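Local coordinates for glycoside hydrolase family 88 protein (Bacteroides vulgatus, PDB 4Q88) that is a family 88 glycoside hydrolase of uncharacterised specificity that probably hydrolyses glycosidic or related bonds in carbohydrate substrates, at residues Q25-M30 and A42-G47; E50-T55 and D59-S64. All blocks are in the same frame, centred on the assembly; numbering follows the deposited sequence.

Contact 1: residues Q25-M30 and A42-G47; sequences QRYQSM and AVYHTG
Y27 lays the CD2–CE2 side of its ring over one face of Y44. The two rings form a face-to-face stack with centroids 4.3 Å apart and planes inclined by 30°, so they splay rather than lie flat on each other. Y27 CE2 stands over the middle of the Y44 ring, while Y27 CD2 makes the closest approach, 3.5 Å from Y44 CZ. On the Y27 ring the overlap is displaced: Y44 CD1 lies over one face but toward the rim, and the two side chains run past each other in opposite directions. Both reach out with CG anti to the backbone N (chi1 -176° for Y27), which carries the rings across a gap of 9.7 Å between Y27 CA and Y44 CA. The stack joins helix 13-30 to helix 39-55, the first two helices of the chain, in the helical fold of the six-hairpin clan, whose relatives are built as (alpha/alpha)6 barrels. The next residue, Q28, meets the hydroxyl end of Y44 at the ring edge. Its chain is extended beyond CG, and Q28 NE2 donates to Y44 OH over 2.9 Å in a nearly straight bond, N-H...O 172°, with the oxygen close to the amide plane. Amide and ring planes stand almost perpendicular. Y44 OH is also hydrogen-bonded to N24 OD1, so two polar groups of helix 13-30 hold the phenol and restrain the ring that Y27 packs against. H45, next in sequence, sets its own ring face over Y44 CD2 and stacks on W67. Y63 of helix 58-70 touches both tyrosines, and Y27 packs on N341 and I344 of helix 341-358.

Contact 2: residues E50-T55 and D59-S64; sequences EVCALT and DYLQYS
Y60 turns the CD2–CE2 side of its ring obliquely toward V51, whose CG1 methyl lies 3.6 Å from Y60 CD2 and nearly as close to CE2. That methyl is carried forward by a chi1 of -176°, with CG1 anti to the backbone N. Beside it C52 points its sulfur at the backbone of the facing helix: SG lies 3.7 Å from Y60 CB and 3.5 Å from L61 N, with L61 CB and CD1 both 4.1 Å away on the same side. C52 and L61 have the nearest CA atoms of the two segments, 6.3 Å apart. T55 OG1 comes obliquely to Y60 CD2 at a longer 4.3 Å. T55 OG1 donates to V51 O of its own helix over 2.8 Å, from above the carbonyl plane. The segments form an antiparallel helical hairpin, their axes 9.4 Å apart at an angle of 153°, linked by a short turn. There T55 OG1 also bonds N57 N, and N57 OD1 accepts from Y60 N. Y60 OH reaches H21 of helix 13-30, L61 packs on L110 and L113 of helix 103-113, and V51 rests on C352 of helix 341-358.

How the contacts relate
Both contacts are mostly buried, edged by partly exposed residues (Q28 in contact 1, L61 and T55 in contact 2), and share helix 39-55, which uses its N-terminal half to meet helix 13-30 in contact 1 and its C-terminal end to meet helix 58-70 in contact 2. Contact 1, about 14 Å from the chain centre, is aromatic and polar; contact 2, about 17 Å out, is apolar packing around a cysteine and a tyrosine. Their centres are about 10 Å apart, and side chains join them: H45 ND1 lies 2.8 Å from S64 OG, and Q25 NE2 3.0 Å from Y60 OH, both probable hydrogen bonds. Q28 also packs on Y60 and Y63, bringing all three helices together.

Contact 1: residues Q25-M30 and A42-G47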
loop_
_atom_site.group_PDB
_atom_site.type_symbol
_atom_site.label_atom_id
_atom_site.label_comp_id
_atom_site.label_asym_id
_atom_site.label_seq_id
_atom_site.Cartn_x
_atom_site.Cartn_y
_atom_site.Cartn_z
ATOM N N GLN A 25 11.053 -4.679 15.782
ATOM C CA GLN A 25 12.336 -4.484 16.463
ATOM C C GLN A 25 13.496 -5.014 15.674
ATOM O O GLN A 25 14.528 -4.365 15.621
ATOM C CB GLN A 25 12.316 -5.050 17.860
ATOM C CG GLN A 25 11.469 -4.143 18.715
ATOM C CD GLN A 25 11.141 -4.705 20.066
ATOM O OE1 GLN A 25 11.753 -5.672 20.526
ATOM N NE2 GLN A 25 10.151 -4.092 20.721
ATOM N N ARG A 26 13.314 -6.148 15.027
ATOM C CA ARG A 26 14.363 -6.699 14.155
ATOM C C ARG A 26 14.699 -5.703 13.078
ATOM O O ARG A 26 15.875 -5.386 12.850
ATOM C CB ARG A 26 13.928 -8.018 13.545
ATOM C CG ARG A 26 15.008 -8.696 12.682
ATOM C CD ARG A 26 14.412 -9.630 11.655
ATOM N NE ARG A 26 15.261 -9.813 10.475
ATOM C CZ ARG A 26 15.127 -9.162 9.305
ATOM N NH1 ARG A 26 14.166 -8.218 9.102
ATOM N NH2 ARG A 26 15.981 -9.458 8.312
ATOM N N TYR A 27 13.673 -5.165 12.410
ATOM C CA TYR A 27 13.938 -4.239 11.309
ATOM C C TYR A 27 14.661 -2.960 11.793
ATOM O O TYR A 27 15.676 -2.553 11.216
ATOM C CB TYR A 27 12.626 -3.892 10.562
ATOM C CG TYR A 27 12.905 -3.028 9.399
ATOM C CD1 TYR A 27 13.295 -3.583 8.192
ATOM C CD2 TYR A 27 12.830 -1.661 9.498
ATOM C CE1 TYR A 27 13.611 -2.787 7.118
ATOM C CE2 TYR A 27 13.143 -0.852 8.433
ATOM C CZ TYR A 27 13.520 -1.427 7.241
ATOM O OH TYR A 27 13.825 -0.639 6.162
ATOM N N GLN A 28 14.167 -2.349 12.880
ATOM C CA GLN A 28 14.747 -1.099 13.356
ATOM C C GLN A 28 16.135 -1.293 13.971
ATOM O O GLN A 28 16.965 -0.386 13.895
ATOM C CB GLN A 28 13.810 -0.377 14.338
ATOM C CG GLN A 28 12.508 0.044 13.667
ATOM C CD GLN A 28 11.602 0.900 14.514
ATOM O OE1 GLN A 28 11.937 1.290 15.631
ATOM N NE2 GLN A 28 10.450 1.248 13.955
ATOM N N SER A 29 16.403 -2.471 14.539
ATOM C CA SER A 29 17.724 -2.722 15.126
ATOM C C SER A 29 18.743 -2.923 14.017
ATOM O O SER A 29 19.900 -2.563 14.169
ATOM C CB SER A 29 17.705 -3.944 16.063
ATOM O OG SER A 29 17.536 -5.151 15.339
HETATM N N MSE A 30 18.301 -3.480 12.891
HETATM C CA MSE A 30 19.181 -3.793 11.769
HETATM C C MSE A 30 19.409 -2.650 10.818
HETATM O O MSE A 30 20.427 -2.606 10.155
HETATM C CB MSE A 30 18.601 -4.916 10.915
HETATM C CG MSE A 30 18.900 -6.311 11.453
HETATM SE SE MSE A 30 18.032 -7.616 10.252
HETATM C CE MSE A 30 19.013 -7.284 8.569
ATOM N N ALA A 42 9.510 4.449 2.370
ATOM C CA ALA A 42 8.331 5.156 2.770
ATOM C C ALA A 42 7.157 4.211 3.056
ATOM O O ALA A 42 6.365 4.484 3.941
ATOM C CB ALA A 42 7.907 6.172 1.702
ATOM N N VAL A 43 7.047 3.116 2.302
ATOM C CA VAL A 43 5.975 2.114 2.586
ATOM C C VAL A 43 6.249 1.445 3.960
ATOM O O VAL A 43 5.342 1.248 4.725
ATOM C CB VAL A 43 5.829 1.077 1.464
ATOM C CG1 VAL A 43 4.902 -0.088 1.883
ATOM C CG2 VAL A 43 5.265 1.784 0.247
ATOM N N TYR A 44 7.509 1.147 4.253
ATOM C CA TYR A 44 7.872 0.600 5.558
ATOM C C TYR A 44 7.333 1.599 6.628
ATOM O O TYR A 44 6.651 1.198 7.586
ATOM C CB TYR A 44 9.362 0.338 5.751
ATOM C CG TYR A 44 9.590 0.198 7.253
ATOM C CD1 TYR A 44 9.219 -0.956 7.929
ATOM C CD2 TYR A 44 10.013 1.300 7.992
ATOM C CE1 TYR A 44 9.322 -1.035 9.339
ATOM C CE2 TYR A 44 10.131 1.233 9.385
ATOM C CZ TYR A 44 9.788 0.070 10.042
ATOM O OH TYR A 44 9.823 0.032 11.407
ATOM N N HIS A 45 7.601 2.906 6.438
ATOM C CA HIS A 45 7.110 3.905 7.414
ATOM C C HIS A 45 5.612 3.929 7.541
ATOM O O HIS A 45 5.131 4.177 8.627
ATOM C CB HIS A 45 7.722 5.286 7.212
ATOM C CG HIS A 45 9.152 5.309 7.612
ATOM N ND1 HIS A 45 9.534 5.422 8.932
ATOM C CD2 HIS A 45 10.281 5.046 6.914
ATOM C CE1 HIS A 45 10.847 5.338 9.009
ATOM N NE2 HIS A 45 11.318 5.075 7.801
ATOM N N THR A 46 4.836 3.733 6.476
ATOM C CA THR A 46 3.373 3.539 6.656
ATOM C C THR A 46 3.027 2.379 7.608
ATOM O O THR A 46 2.130 2.500 8.452
ATOM C CB THR A 46 2.584 3.424 5.308
ATOM O OG1 THR A 46 2.834 2.183 4.627
ATOM C CG2 THR A 46 2.930 4.571 4.413
ATOM N N GLY A 47 3.755 1.279 7.527
ATOM C CA GLY A 47 3.595 0.194 8.468
ATOM C C GLY A 47 3.962 0.568 9.877
ATOM O O GLY A 47 3.232 0.297 10.835
#

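Contact 2: residues E50-T55 and D59-S64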
loop_
_atom_site.group_PDB
_atom_site.type_symbol
_atom_site.label_atom_id
_atom_site.label_comp_id
_atom_site.label_asym_id
_atom_site.label_seq_id
_atom_site.Cartn_x
_atom_site.Cartn_y
_atom_site.Cartn_z
ATOM N N GLU A 50 1.353 2.674 11.443
ATOM C CA GLU A 50 0.252 1.777 11.855
ATOM C C GLU A 50 0.546 1.124 13.219
ATOM O O GLU A 50 -0.322 1.122 14.119
ATOM C CB GLU A 50 -0.005 0.717 10.810
ATOM C CG GLU A 50 -1.371 0.074 10.931
ATOM C CD GLU A 50 -2.501 1.005 10.502
ATOM O OE1 GLU A 50 -2.284 1.935 9.688
ATOM O OE2 GLU A 50 -3.651 0.821 10.980
ATOM N N VAL A 51 1.757 0.630 13.392
ATOM C CA VAL A 51 2.197 0.075 14.710
ATOM C C VAL A 51 2.131 1.125 15.815
ATOM O O VAL A 51 1.661 0.836 16.920
ATOM C CB VAL A 51 3.597 -0.543 14.654
ATOM C CG1 VAL A 51 3.962 -1.189 15.985
ATOM C CG2 VAL A 51 3.638 -1.593 13.572
ATOM N N CYS A 52 2.553 2.345 15.502
ATOM C CA CYS A 52 2.455 3.432 16.493
ATOM C C CYS A 52 1.025 3.734 16.858
ATOM O O CYS A 52 0.699 3.995 18.054
ATOM C CB CYS A 52 3.119 4.697 16.028
ATOM S SG CYS A 52 4.891 4.551 15.875
ATOM N N ALA A 53 0.123 3.711 15.889
ATOM C CA ALA A 53 -1.290 3.890 16.215
ATOM C C ALA A 53 -1.834 2.803 17.139
ATOM O O ALA A 53 -2.715 3.035 17.964
ATOM C CB ALA A 53 -2.135 3.944 14.929
ATOM N N LEU A 54 -1.391 1.569 16.926
ATOM C CA LEU A 54 -1.900 0.422 17.669
ATOM C C LEU A 54 -1.284 0.377 19.053
ATOM O O LEU A 54 -1.939 -0.078 19.984
ATOM C CB LEU A 54 -1.542 -0.887 16.978
ATOM C CG LEU A 54 -2.068 -2.162 17.582
ATOM C CD1 LEU A 54 -3.568 -2.288 17.372
ATOM C CD2 LEU A 54 -1.330 -3.339 16.955
ATOM N N THR A 55 -0.055 0.842 19.183
ATOM C CA THR A 55 0.731 0.575 20.391
ATOM C C THR A 55 1.169 1.797 21.186
ATOM O O THR A 55 1.546 1.688 22.357
ATOM C CB THR A 55 2.034 -0.218 20.075
ATOM O OG1 THR A 55 2.961 0.606 19.345
ATOM C CG2 THR A 55 1.754 -1.543 19.353
ATOM N N ASP A 59 9.506 4.816 20.938
ATOM C CA ASP A 59 10.741 4.509 20.192
ATOM C C ASP A 59 10.445 4.306 18.695
ATOM O O ASP A 59 11.188 4.748 17.827
ATOM C CB ASP A 59 11.401 3.246 20.760
ATOM C CG ASP A 59 11.934 3.465 22.185
ATOM O OD1 ASP A 59 12.333 4.594 22.520
ATOM O OD2 ASP A 59 11.888 2.525 22.971
ATOM N N TYR A 60 9.344 3.633 18.408
ATOM C CA TYR A 60 8.956 3.397 17.016
ATOM C C TYR A 60 8.620 4.734 16.382
ATOM O O TYR A 60 9.014 5.017 15.268
ATOM C CB TYR A 60 7.759 2.441 16.896
ATOM C CG TYR A 60 7.960 1.024 17.357
ATOM C CD1 TYR A 60 9.228 0.440 17.464
ATOM C CD2 TYR A 60 6.877 0.234 17.608
ATOM C CE1 TYR A 60 9.374 -0.883 17.877
ATOM C CE2 TYR A 60 7.018 -1.066 18.029
ATOM C CZ TYR A 60 8.271 -1.619 18.168
ATOM O OH TYR A 60 8.377 -2.920 18.609
ATOM N N LEU A 61 7.960 5.610 17.130
ATOM C CA LEU A 61 7.640 6.940 16.608
ATOM C C LEU A 61 8.914 7.718 16.260
ATOM O O LEU A 61 9.023 8.374 15.219
ATOM C CB LEU A 61 6.807 7.724 17.622
ATOM C CG LEU A 61 6.204 9.027 17.094
ATOM C CD1 LEU A 61 5.134 8.653 16.075
ATOM C CD2 LEU A 61 5.639 9.812 18.299
ATOM N N GLN A 62 9.895 7.640 17.150
ATOM C CA GLN A 62 11.121 8.373 16.967
ATOM C C GLN A 62 11.875 7.832 15.766
ATOM O O GLN A 62 12.615 8.587 15.121
ATOM C CB GLN A 62 12.028 8.225 18.202
ATOM C CG GLN A 62 13.220 9.192 18.165
ATOM C CD GLN A 62 12.753 10.633 18.217
ATOM O OE1 GLN A 62 11.874 10.963 18.989
ATOM N NE2 GLN A 62 13.315 11.485 17.388
ATOM N N TYR A 63 11.697 6.553 15.442
ATOM C CA TYR A 63 12.341 6.014 14.221
ATOM C C TYR A 63 11.825 6.732 12.956
ATOM O O TYR A 63 12.624 7.091 12.053
ATOM C CB TYR A 63 12.161 4.499 14.143
ATOM C CG TYR A 63 12.962 3.786 13.091
ATOM C CD1 TYR A 63 12.432 3.577 11.829
ATOM C CD2 TYR A 63 14.220 3.246 13.368
ATOM C CE1 TYR A 63 13.140 2.908 10.850
ATOM C CE2 TYR A 63 14.957 2.581 12.371
ATOM C CZ TYR A 63 14.393 2.416 11.105
ATOM O OH TYR A 63 15.043 1.733 10.103
ATOM N N SER A 64 10.516 6.919 12.872
ATOM C CA SER A 64 9.915 7.670 11.756
ATOM C C SER A 64 10.297 9.157 11.784
ATOM O O SER A 64 10.543 9.767 10.742
ATOM C CB SER A 64 8.393 7.462 11.668
ATOM O OG SER A 64 8.117 6.156 11.186
#